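Local atomic coordinates of membrane-anchored mycosin mycp1 (Mycobacterium thermoresistibile, PDB entry 4HVL), a protein that probably cleaves proteins as a membrane-anchored subtilisin-like serine protease and is an essential component of the mycobacterial ESX-1 (type VII) secretion system. Residues A[117-122]-A[287-292]; A[319-324]-A[361-366]; A[81-86]-A[91-96]; A[54-59]-A[122-127]; A[323-328]-A[335-340]. All coordinates share one frame; numbering follows the deposited sequence.

Interaction 1 of 5, residues A[117-122]-A[287-292]; sequences DGFIGV and TALGYG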
# COMPACT_ATOMS: atom_id res chain seq x y z
N ASP A 117 11.57 20.16 -11.94
CA ASP A 117 10.30 19.52 -12.31
C ASP A 117 9.19 19.87 -11.32
O ASP A 117 9.45 20.49 -10.29
CB ASP A 117 10.45 17.98 -12.51
CG ASP A 117 10.80 17.22 -11.22
OD1 ASP A 117 10.01 17.21 -10.24
OD2 ASP A 117 11.89 16.61 -11.19
N GLY A 118 7.96 19.46 -11.65
CA GLY A 118 6.80 19.78 -10.82
C GLY A 118 6.40 18.69 -9.84
O GLY A 118 5.35 18.78 -9.22
N PHE A 119 7.23 17.66 -9.68
CA PHE A 119 6.89 16.56 -8.79
C PHE A 119 7.33 16.76 -7.34
O PHE A 119 8.46 17.17 -7.07
CB PHE A 119 7.52 15.26 -9.25
CG PHE A 119 7.15 14.12 -8.37
CD1 PHE A 119 7.94 13.80 -7.26
CD2 PHE A 119 5.97 13.42 -8.58
CE1 PHE A 119 7.56 12.78 -6.41
CE2 PHE A 119 5.62 12.39 -7.73
CZ PHE A 119 6.41 12.07 -6.66
N ILE A 120 6.45 16.42 -6.42
CA ILE A 120 6.82 16.37 -5.00
C ILE A 120 5.96 15.33 -4.32
O ILE A 120 4.83 15.10 -4.74
CB ILE A 120 6.66 17.73 -4.28
CG1 ILE A 120 7.44 17.73 -2.95
CG2 ILE A 120 5.18 18.10 -4.10
CD1 ILE A 120 7.67 19.10 -2.37
N GLY A 121 6.53 14.68 -3.31
CA GLY A 121 5.80 13.71 -2.50
C GLY A 121 4.77 14.42 -1.64
O GLY A 121 4.81 15.67 -1.47
N VAL A 122 3.86 13.63 -1.09
CA VAL A 122 2.86 14.12 -0.16
C VAL A 122 3.49 14.66 1.11
O VAL A 122 3.09 15.72 1.59
CB VAL A 122 1.85 13.02 0.23
CG1 VAL A 122 0.84 13.59 1.22
CG2 VAL A 122 1.16 12.51 -1.03
N THR A 287 2.76 9.84 -12.01
CA THR A 287 4.13 10.32 -12.13
C THR A 287 4.79 10.10 -10.79
O THR A 287 4.20 10.36 -9.74
CB THR A 287 4.14 11.79 -12.49
OG1 THR A 287 3.53 11.94 -13.77
CG2 THR A 287 5.55 12.37 -12.52
N ALA A 288 6.02 9.60 -10.83
CA ALA A 288 6.76 9.31 -9.61
C ALA A 288 8.24 9.58 -9.90
O ALA A 288 8.57 10.17 -10.95
CB ALA A 288 6.49 7.86 -9.20
N LEU A 289 9.11 9.20 -8.97
CA LEU A 289 10.55 9.28 -9.17
C LEU A 289 11.20 7.90 -9.23
O LEU A 289 10.74 6.95 -8.58
CB LEU A 289 11.22 10.08 -8.04
CG LEU A 289 10.67 11.49 -7.75
CD1 LEU A 289 11.47 12.13 -6.60
CD2 LEU A 289 10.71 12.35 -9.00
N GLY A 290 12.27 7.81 -10.00
CA GLY A 290 13.01 6.57 -10.18
C GLY A 290 14.23 6.47 -9.28
O GLY A 290 14.34 7.17 -8.25
N TYR A 291 15.15 5.60 -9.69
CA TYR A 291 16.30 5.22 -8.89
C TYR A 291 17.31 6.34 -8.68
O TYR A 291 18.17 6.23 -7.82
CB TYR A 291 17.02 4.01 -9.52
CG TYR A 291 16.17 2.77 -9.77
CD1 TYR A 291 15.01 2.51 -9.03
CD2 TYR A 291 16.55 1.83 -10.73
CE1 TYR A 291 14.23 1.38 -9.26
CE2 TYR A 291 15.79 0.69 -10.96
CZ TYR A 291 14.62 0.47 -10.23
OH TYR A 291 13.87 -0.67 -10.43
N GLY A 292 17.24 7.39 -9.49
CA GLY A 292 18.13 8.54 -9.33
C GLY A 292 17.38 9.76 -8.81
O GLY A 292 17.95 10.82 -8.70
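Phe119 lays its ring against Thr287 and the short strand 288-289. Its CG stands anti to the backbone N (chi1 -178°), which sends the ring straight across to the other segment. Leu289 meets the ring obliquely: CD1 of Phe119 is 3.6 Å from CD2 of Leu289, and CE1 of Phe119 lies equally close, 3.6 Å, to CG of Leu289, the two side chains crossing at a slant. Thr287 meets CD2 and CE2 instead. Its CG2 is 4.1 Å from CD2 of Phe119, the two side chains running antiparallel alongside one another. C of Ala288 lies over one ring face, and its CA is 3.8 Å from CE2 of Phe119. The carbonyl O of Thr287 is nearer still, 3.2 Å from CE2 of Phe119, approaching obliquely. The base of the phenylalanine is fixed by an Asx turn: its N donates to OD1 of Asp117 over 2.9 Å, on the anti lone pair, while OD2 of Asp117 forms a salt bridge with Arg78. The arrangement is a buried aromatic contact that joins the loop after helix 102-110 to outer strand 288-289 of the small antiparallel sheet in this subtilisin fold.

Interaction 2 of 5, residues A[319-324]-A[361-366]; sequences SGLAAL and IDPVAA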
# COMPACT_ATOMS: atom_id res chain seq x y z
N SER A 319 -1.01 7.09 2.91
CA SER A 319 0.10 7.05 3.87
C SER A 319 0.79 8.41 4.03
O SER A 319 1.06 8.85 5.13
CB SER A 319 1.13 6.00 3.49
OG SER A 319 0.56 4.72 3.60
N GLY A 320 1.05 9.07 2.92
CA GLY A 320 1.52 10.45 2.95
C GLY A 320 0.63 11.39 3.74
O GLY A 320 1.13 12.17 4.56
N LEU A 321 -0.68 11.34 3.49
CA LEU A 321 -1.65 12.14 4.22
C LEU A 321 -1.64 11.82 5.70
O LEU A 321 -1.69 12.73 6.51
CB LEU A 321 -3.06 11.93 3.68
CG LEU A 321 -4.11 12.76 4.43
CD1 LEU A 321 -3.68 14.22 4.56
CD2 LEU A 321 -5.40 12.65 3.63
N ALA A 322 -1.54 10.55 6.05
CA ALA A 322 -1.48 10.17 7.45
C ALA A 322 -0.29 10.83 8.11
O ALA A 322 -0.40 11.37 9.22
CB ALA A 322 -1.42 8.65 7.59
N ALA A 323 0.84 10.83 7.41
CA ALA A 323 2.06 11.47 7.88
C ALA A 323 1.87 12.98 8.10
O ALA A 323 2.35 13.56 9.07
CB ALA A 323 3.19 11.22 6.90
N LEU A 324 1.21 13.64 7.16
CA LEU A 324 0.91 15.05 7.30
C LEU A 324 0.04 15.30 8.55
O LEU A 324 0.30 16.23 9.33
CB LEU A 324 0.17 15.56 6.05
CG LEU A 324 0.90 15.55 4.71
CD1 LEU A 324 0.08 16.27 3.65
CD2 LEU A 324 2.26 16.20 4.85
N ILE A 361 -9.86 10.66 -0.77
CA ILE A 361 -9.29 11.50 0.27
C ILE A 361 -9.19 12.97 -0.17
O ILE A 361 -9.07 13.29 -1.38
CB ILE A 361 -7.89 11.02 0.75
CG1 ILE A 361 -6.89 10.91 -0.41
CG2 ILE A 361 -8.01 9.69 1.47
CD1 ILE A 361 -5.43 11.01 0.04
N ASP A 362 -9.24 13.84 0.84
CA ASP A 362 -9.20 15.28 0.64
C ASP A 362 -8.21 15.86 1.66
O ASP A 362 -8.57 16.20 2.79
CB ASP A 362 -10.62 15.83 0.78
CG ASP A 362 -10.71 17.30 0.50
OD1 ASP A 362 -9.68 18.01 0.48
OD2 ASP A 362 -11.87 17.75 0.34
N PRO A 363 -6.93 15.92 1.27
CA PRO A 363 -5.88 16.35 2.19
C PRO A 363 -6.10 17.68 2.90
O PRO A 363 -5.81 17.79 4.10
CB PRO A 363 -4.66 16.43 1.27
CG PRO A 363 -4.89 15.34 0.31
CD PRO A 363 -6.37 15.47 -0.01
N VAL A 364 -6.60 18.69 2.18
CA VAL A 364 -6.77 20.01 2.79
C VAL A 364 -7.90 19.96 3.80
O VAL A 364 -7.77 20.49 4.89
CB VAL A 364 -7.05 21.11 1.75
CG1 VAL A 364 -7.48 22.41 2.42
CG2 VAL A 364 -5.81 21.34 0.90
N ALA A 365 -9.01 19.31 3.43
CA ALA A 365 -10.09 19.12 4.37
C ALA A 365 -9.60 18.33 5.59
O ALA A 365 -9.90 18.69 6.74
CB ALA A 365 -11.28 18.42 3.71
N ALA A 366 -8.81 17.28 5.37
CA ALA A 366 -8.33 16.46 6.49
C ALA A 366 -7.48 17.29 7.44
O ALA A 366 -7.62 17.18 8.65
CB ALA A 366 -7.54 15.26 5.99
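Leu321 of helix 311-328 enters the corner made by Ile361, Pro363 and Ala366, where the chain turns into helix 363-368. From CA its CB points toward that corner, and with CG anti to the backbone N (chi1 -180°) the fork is carried outward from its own helix. The two methyls then divide the work. CD1 rests on Pro363, 3.9 Å from its CA and 4.1 Å from its CB, the leucine lying crosswise to the proline ring. CD2 reaches CD1 of Ile361 tip to tip at 3.9 Å and also touches CB of Ala366 at 4.1 Å. The helix start that offers these surfaces is capped by Asp362, whose OD1 accepts from N of Ala365 over 3.3 Å, from above the carboxylate plane and nearly straight at 169°; the same OD1 has a salt bridge to Arg51. Helix 52-55 touches Pro363 through Ala55, and helix 334-343 touches Ile361 through Ile341. The chemistry is wholly apolar across the gap: methyl and ring carbons in van der Waals contact, all buried, while Asp362 points its CB away from the leucine and its carboxylate is engaged with N of Ala365 and Arg51.

Interaction 3 of 5, residues A[81-86]-A[91-96]; sequences AEPGGD and AGNGMS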
# COMPACT_ATOMS: atom_id res chain seq x y z
N ALA A 81 15.65 6.88 1.27
CA ALA A 81 15.20 5.77 2.08
C ALA A 81 16.29 5.16 2.94
O ALA A 81 17.46 5.22 2.59
CB ALA A 81 14.58 4.70 1.19
N GLU A 82 15.88 4.54 4.04
CA GLU A 82 16.77 3.88 4.98
C GLU A 82 16.42 2.39 5.04
O GLU A 82 15.27 2.01 4.78
CB GLU A 82 16.68 4.54 6.35
CG GLU A 82 17.20 5.98 6.35
CD GLU A 82 16.85 6.74 7.62
OE1 GLU A 82 17.38 6.39 8.68
OE2 GLU A 82 16.03 7.70 7.57
N PRO A 83 17.43 1.53 5.32
CA PRO A 83 17.20 0.10 5.34
C PRO A 83 16.12 -0.31 6.36
O PRO A 83 16.19 0.07 7.53
CB PRO A 83 18.57 -0.51 5.73
CG PRO A 83 19.55 0.64 5.83
CD PRO A 83 18.85 1.92 5.50
N GLY A 84 15.11 -1.03 5.92
CA GLY A 84 14.10 -1.57 6.82
C GLY A 84 14.06 -3.09 6.85
O GLY A 84 13.26 -3.67 7.56
N GLY A 85 14.92 -3.73 6.07
CA GLY A 85 14.95 -5.19 5.99
C GLY A 85 14.42 -5.77 4.68
O GLY A 85 13.68 -5.12 3.91
N ASP A 86 14.83 -7.02 4.45
CA ASP A 86 14.51 -7.77 3.24
C ASP A 86 13.85 -9.08 3.61
O ASP A 86 14.40 -9.85 4.42
CB ASP A 86 15.80 -8.02 2.48
CG ASP A 86 15.60 -8.21 0.99
OD1 ASP A 86 14.58 -8.78 0.56
OD2 ASP A 86 16.51 -7.83 0.24
N ALA A 91 19.83 -12.19 2.49
CA ALA A 91 21.02 -11.37 2.82
C ALA A 91 20.83 -9.86 2.59
O ALA A 91 21.76 -9.06 2.80
CB ALA A 91 22.21 -11.89 2.02
N GLY A 92 19.64 -9.45 2.17
CA GLY A 92 19.40 -8.06 1.78
C GLY A 92 19.04 -7.16 2.95
O GLY A 92 19.00 -7.62 4.10
N ASN A 93 18.79 -5.89 2.65
CA ASN A 93 18.44 -4.90 3.69
C ASN A 93 17.28 -3.95 3.31
O ASN A 93 16.98 -3.04 4.06
CB ASN A 93 19.68 -4.09 4.09
CG ASN A 93 20.16 -3.15 2.99
OD1 ASN A 93 19.55 -3.03 1.94
ND2 ASN A 93 21.27 -2.48 3.24
N GLY A 94 16.65 -4.17 2.16
CA GLY A 94 15.50 -3.37 1.72
C GLY A 94 15.85 -2.20 0.81
O GLY A 94 14.97 -1.51 0.31
N MET A 95 17.15 -2.02 0.57
CA MET A 95 17.66 -0.91 -0.23
C MET A 95 18.05 -1.31 -1.64
O MET A 95 18.89 -0.66 -2.26
CB MET A 95 18.86 -0.27 0.47
CG MET A 95 18.54 0.42 1.79
SD MET A 95 17.22 1.64 1.70
CE MET A 95 17.87 2.80 0.49
N SER A 96 17.40 -2.35 -2.16
CA SER A 96 17.54 -2.77 -3.54
C SER A 96 16.16 -3.01 -4.14
O SER A 96 15.42 -3.90 -3.69
CB SER A 96 18.36 -4.06 -3.61
OG SER A 96 18.59 -4.42 -4.97
O HOH W 1 16.94 -8.01 6.26
O HOH W 2 18.67 -5.45 -0.16
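Three glycines let the backbones of this contact approach very closely: CA of Gly94 is 3.3 Å from O of Gly85, and CA of Gly92 sits 3.3 Å from OD2 of Asp86. The CA atoms of Gly85 and Asn93 are 4.2 Å apart. A direct hydrogen bond runs from N of Gly85 to O of Asn93, 3.0 Å, and the donor stands above the carbonyl plane, 65° out of it, at a C=O...N angle of 115°. Strand 82-86 is the outer strand of the parallel sheet of this subtilisin fold, beside strand 127-132, and the loop 91-96 packs against it. On one flank Met95 folds back, bent at chi2 and chi3, over Ala81 and Pro83. Its SD lies 3.6 Å from N of Pro83, its CG packs on the proline ring, and its CE meets CB of Ala81 at 3.9 Å. An Asx turn steadies this loop, N of Met95 donating to OD1 of Asn93 at 2.9 Å. On the other flank one water bridges N of Asp86 and O of Gly92, and another links OD2 of Asp86 to N of Asn93. OD1 of Asp86 accepts from N of Val88 and N of Asp89, and OD2 has a salt bridge to Arg132. The carboxylate thus gathers backbone N-H groups, a water and a guanidinium, which probably favours its charged form.

Interaction 4 of 5, residues A[54-59]-A[122-127]; sequences EAHKFA and VAPDAR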
# COMPACT_ATOMS: atom_id res chain seq x y z
N GLU A 54 -1.35 23.24 -1.65
CA GLU A 54 -2.07 23.88 -0.55
C GLU A 54 -1.85 23.10 0.76
O GLU A 54 -1.59 23.71 1.81
CB GLU A 54 -3.56 23.94 -0.89
CG GLU A 54 -4.43 24.71 0.10
CD GLU A 54 -4.12 26.20 0.15
OE1 GLU A 54 -3.45 26.70 -0.78
OE2 GLU A 54 -4.55 26.87 1.12
N ALA A 55 -1.95 21.78 0.70
CA ALA A 55 -1.80 20.97 1.89
C ALA A 55 -0.48 21.25 2.60
O ALA A 55 -0.44 21.28 3.84
CB ALA A 55 -1.93 19.48 1.58
N HIS A 56 0.58 21.48 1.82
CA HIS A 56 1.91 21.76 2.37
C HIS A 56 2.06 23.08 3.11
O HIS A 56 3.08 23.30 3.76
CB HIS A 56 3.01 21.67 1.31
CG HIS A 56 3.25 20.28 0.81
ND1 HIS A 56 3.83 20.02 -0.41
CD2 HIS A 56 2.97 19.08 1.36
CE1 HIS A 56 3.88 18.72 -0.60
NE2 HIS A 56 3.36 18.12 0.45
N LYS A 57 1.08 23.98 3.01
CA LYS A 57 1.06 25.15 3.88
C LYS A 57 0.82 24.69 5.33
O LYS A 57 1.20 25.38 6.28
CB LYS A 57 -0.02 26.17 3.45
CG LYS A 57 0.12 26.66 2.01
CD LYS A 57 -0.57 28.01 1.75
CE LYS A 57 -1.94 28.10 2.42
NZ LYS A 57 -2.88 29.05 1.75
N PHE A 58 0.21 23.52 5.51
CA PHE A 58 -0.27 23.06 6.81
C PHE A 58 0.58 21.96 7.45
O PHE A 58 0.58 21.84 8.68
CB PHE A 58 -1.73 22.64 6.69
CG PHE A 58 -2.61 23.76 6.18
CD1 PHE A 58 -2.83 24.89 6.97
CD2 PHE A 58 -3.13 23.72 4.90
CE1 PHE A 58 -3.59 25.95 6.50
CE2 PHE A 58 -3.90 24.76 4.43
CZ PHE A 58 -4.13 25.89 5.23
N ALA A 59 1.31 21.20 6.64
CA ALA A 59 2.18 20.10 7.11
C ALA A 59 3.01 19.55 5.95
O ALA A 59 2.59 19.61 4.80
CB ALA A 59 1.36 18.98 7.74
N VAL A 122 3.86 13.63 -1.09
CA VAL A 122 2.86 14.12 -0.16
C VAL A 122 3.49 14.66 1.11
O VAL A 122 3.09 15.72 1.59
CB VAL A 122 1.85 13.02 0.23
CG1 VAL A 122 0.84 13.59 1.22
CG2 VAL A 122 1.16 12.51 -1.03
N ALA A 123 4.49 13.94 1.64
CA ALA A 123 5.12 14.26 2.92
C ALA A 123 6.64 14.37 2.72
O ALA A 123 7.39 13.55 3.23
CB ALA A 123 4.83 13.16 3.93
N PRO A 124 7.07 15.40 1.98
CA PRO A 124 8.46 15.48 1.55
C PRO A 124 9.48 15.62 2.66
O PRO A 124 10.65 15.53 2.38
CB PRO A 124 8.48 16.72 0.66
CG PRO A 124 7.36 17.57 1.18
CD PRO A 124 6.30 16.58 1.56
N ASP A 125 9.05 15.89 3.90
CA ASP A 125 9.98 15.94 5.02
C ASP A 125 9.99 14.64 5.85
O ASP A 125 10.72 14.56 6.83
CB ASP A 125 9.70 17.16 5.92
CG ASP A 125 10.19 18.50 5.30
OD1 ASP A 125 11.18 18.52 4.53
OD2 ASP A 125 9.57 19.55 5.60
N ALA A 126 9.22 13.63 5.45
CA ALA A 126 9.15 12.41 6.24
C ALA A 126 10.39 11.55 6.03
O ALA A 126 11.01 11.62 4.98
CB ALA A 126 7.90 11.62 5.88
N ARG A 127 10.76 10.77 7.03
CA ARG A 127 11.73 9.69 6.79
C ARG A 127 11.02 8.50 6.13
O ARG A 127 9.81 8.32 6.32
CB ARG A 127 12.39 9.22 8.08
CG ARG A 127 13.48 10.16 8.58
CD ARG A 127 13.92 9.82 10.00
NE ARG A 127 14.82 8.66 10.07
CZ ARG A 127 14.57 7.51 10.70
NH1 ARG A 127 13.42 7.28 11.33
NH2 ARG A 127 15.49 6.54 10.69
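His56 sets its imidazole against Pro124, with CG of the proline over one face of the ring and CD of Pro124 3.5 Å from NE2 of His56. In this subtilisin fold the contact joins segment 54-59, at the short helix 52-55, to the type I beta turn Ala123-Ala126, which leads into strand 127-132 of the parallel sheet. The histidine and proline side chains approach head-on. CG of His56 is anti to its carbonyl carbon (chi1 -69°), directing the ring outward so that its edge meets O of Val122, just before the turn. The turn is closed by N of Ala126 donating to O of Ala123 over 2.9 Å, and OD2 of Asp125 bonds OG1 of Thr60, just beyond segment 54-59. Val122 itself points its CB away from the histidine and packs on Tyr317 and Leu324 of helix 311-328, so this residue serves one partner with its carbonyl and another with its side chain. The face contact and the bond together restrict rotation of the imidazole. That bond is short: NE2 of His56 donates to O of Val122 at 2.7 Å, the oxygen only 7° out of the imidazole plane, while the nitrogen stands 49° out of the carbonyl plane.

Interaction 5 of 5, residues A[323-328]-A[335-340]; sequences ALIRQR and AQVINR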
# COMPACT_ATOMS: atom_id res chain seq x y z
N ALA A 323 0.84 10.83 7.41
CA ALA A 323 2.06 11.47 7.88
C ALA A 323 1.87 12.98 8.10
O ALA A 323 2.35 13.56 9.07
CB ALA A 323 3.19 11.22 6.90
N LEU A 324 1.21 13.64 7.16
CA LEU A 324 0.91 15.05 7.30
C LEU A 324 0.04 15.30 8.55
O LEU A 324 0.30 16.23 9.33
CB LEU A 324 0.17 15.56 6.05
CG LEU A 324 0.90 15.55 4.71
CD1 LEU A 324 0.08 16.27 3.65
CD2 LEU A 324 2.26 16.20 4.85
N ILE A 325 -0.99 14.46 8.72
CA ILE A 325 -1.91 14.55 9.85
C ILE A 325 -1.19 14.38 11.18
O ILE A 325 -1.38 15.20 12.10
CB ILE A 325 -3.09 13.55 9.70
CG1 ILE A 325 -4.05 14.03 8.59
CG2 ILE A 325 -3.86 13.43 10.99
CD1 ILE A 325 -4.98 12.97 8.03
N ARG A 326 -0.33 13.37 11.28
CA ARG A 326 0.34 13.06 12.53
C ARG A 326 1.34 14.16 12.90
O ARG A 326 1.51 14.46 14.09
CB ARG A 326 1.01 11.68 12.49
CG ARG A 326 0.04 10.54 12.24
CD ARG A 326 0.52 9.24 12.87
NE ARG A 326 0.21 9.20 14.29
CZ ARG A 326 0.36 8.13 15.07
NH1 ARG A 326 0.88 7.00 14.57
NH2 ARG A 326 0.01 8.19 16.36
N GLN A 327 1.97 14.79 11.90
CA GLN A 327 2.80 15.95 12.20
C GLN A 327 1.96 17.10 12.78
O GLN A 327 2.32 17.68 13.80
CB GLN A 327 3.59 16.48 10.99
CG GLN A 327 4.42 17.72 11.36
CD GLN A 327 4.98 18.51 10.17
OE1 GLN A 327 4.63 18.27 9.02
NE2 GLN A 327 5.84 19.47 10.47
N ARG A 328 0.87 17.43 12.11
CA ARG A 328 0.10 18.61 12.48
C ARG A 328 -0.66 18.38 13.78
O ARG A 328 -0.86 19.32 14.55
CB ARG A 328 -0.87 19.00 11.38
CG ARG A 328 -1.49 20.35 11.61
CD ARG A 328 -2.28 20.74 10.38
NE ARG A 328 -2.97 22.00 10.62
CZ ARG A 328 -2.39 23.18 10.60
NH1 ARG A 328 -1.10 23.32 10.33
NH2 ARG A 328 -3.12 24.24 10.85
N ALA A 335 -6.39 5.35 15.41
CA ALA A 335 -7.83 5.31 15.09
C ALA A 335 -8.34 6.69 14.68
O ALA A 335 -9.12 6.82 13.74
CB ALA A 335 -8.66 4.77 16.26
N GLN A 336 -7.93 7.72 15.40
CA GLN A 336 -8.38 9.07 15.12
C GLN A 336 -7.78 9.59 13.81
O GLN A 336 -8.44 10.34 13.09
CB GLN A 336 -8.03 10.01 16.28
CG GLN A 336 -8.81 9.75 17.56
CD GLN A 336 -8.24 10.51 18.75
OE1 GLN A 336 -7.01 10.55 18.96
NE2 GLN A 336 -9.10 11.13 19.50
N VAL A 337 -6.55 9.18 13.48
CA VAL A 337 -5.96 9.61 12.21
C VAL A 337 -6.80 9.10 11.05
O VAL A 337 -7.25 9.85 10.19
CB VAL A 337 -4.50 9.14 12.04
CG1 VAL A 337 -3.97 9.50 10.66
CG2 VAL A 337 -3.61 9.79 13.10
N ILE A 338 -7.02 7.80 11.05
CA ILE A 338 -7.81 7.12 10.04
C ILE A 338 -9.20 7.68 9.95
O ILE A 338 -9.71 7.87 8.85
CB ILE A 338 -7.91 5.60 10.38
CG1 ILE A 338 -6.80 4.84 9.70
CG2 ILE A 338 -9.20 4.97 9.89
CD1 ILE A 338 -5.44 5.43 9.85
N ASN A 339 -9.84 7.89 11.09
CA ASN A 339 -11.23 8.35 11.10
C ASN A 339 -11.33 9.76 10.51
O ASN A 339 -12.30 10.09 9.84
CB ASN A 339 -11.84 8.29 12.51
CG ASN A 339 -12.18 6.86 12.95
OD1 ASN A 339 -12.33 5.94 12.14
ND2 ASN A 339 -12.29 6.68 14.24
N ARG A 340 -10.28 10.55 10.73
CA ARG A 340 -10.20 11.89 10.18
C ARG A 340 -10.08 11.82 8.64
O ARG A 340 -10.73 12.60 7.93
CB ARG A 340 -9.00 12.62 10.78
CG ARG A 340 -8.84 14.06 10.32
CD ARG A 340 -10.09 14.87 10.66
NE ARG A 340 -9.97 16.25 10.24
CZ ARG A 340 -10.91 17.18 10.39
NH1 ARG A 340 -12.06 16.87 10.97
NH2 ARG A 340 -10.69 18.42 9.95
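Val337 divides its two methyls between neighbouring residues of the facing helix, Ile325 and Arg326. CG1 of Val337 lies 3.9 Å from CG2 of Ile325, the two branched side chains passing flank to flank with their tips pointing opposite ways. CG2 of Val337 takes the arginine instead, 3.8 Å from CG of Arg326 and 4.0 Å from its NE, so the aliphatic stem does most of the touching and the guanidinium meets the methyl obliquely. The arginine lies across the valine, nearly perpendicular to it. Chi1 of Val337 (175°) places CG1 anti to the backbone N and CG2 anti to the carbonyl carbon, which spreads the fork over both partners. The backbones come nearest at Ile325 and Val337, whose CA atoms are 6.8 Å apart.

In the next shell, the bend of Arg326 at chi3 (81°) turns its head toward polar partners: NH1 donates to O of Asn208 and to O of Gln175, and NH2 to O of Leu332. Three backbone carbonyls thus hold the buried guanidinium and leave its stem lying across the valine. Ile325 is backed by Ile341 of the same partner helix and by Ala366 of helix 363-368. Val210 of strand 210-214 touches both Arg326 and Val337, so the contact between helices 311-328 and 334-343 is seated on the parallel sheet, with helix 363-368 packed alongside at Ile325.

How the interactions relate
Helix 311-328 ties most of the set together. Interactions 2 and 5 share its Ala323 and Leu324, their centres lie about 7 Å apart, and NE of Arg340 probably bonds to O of Ala366 at 3.0 Å. Interaction 4 reaches the same helix, its centre about 9 Å from that of interaction 2, with O of Phe58 2.8 Å from NH1 of Arg328, a probable hydrogen bond. Val122 belongs to both interactions 1 and 4. Interaction 3 is joined to interaction 4 by the Glu82-Arg127 salt bridge, and its Gly85 is about 4 Å from the side chain of zinc ligand His168. Interaction 1 lies near the predicted charge relay: the side chain of Ala288 is about 10 Å from those of His101 and Ser312, which bind zinc here.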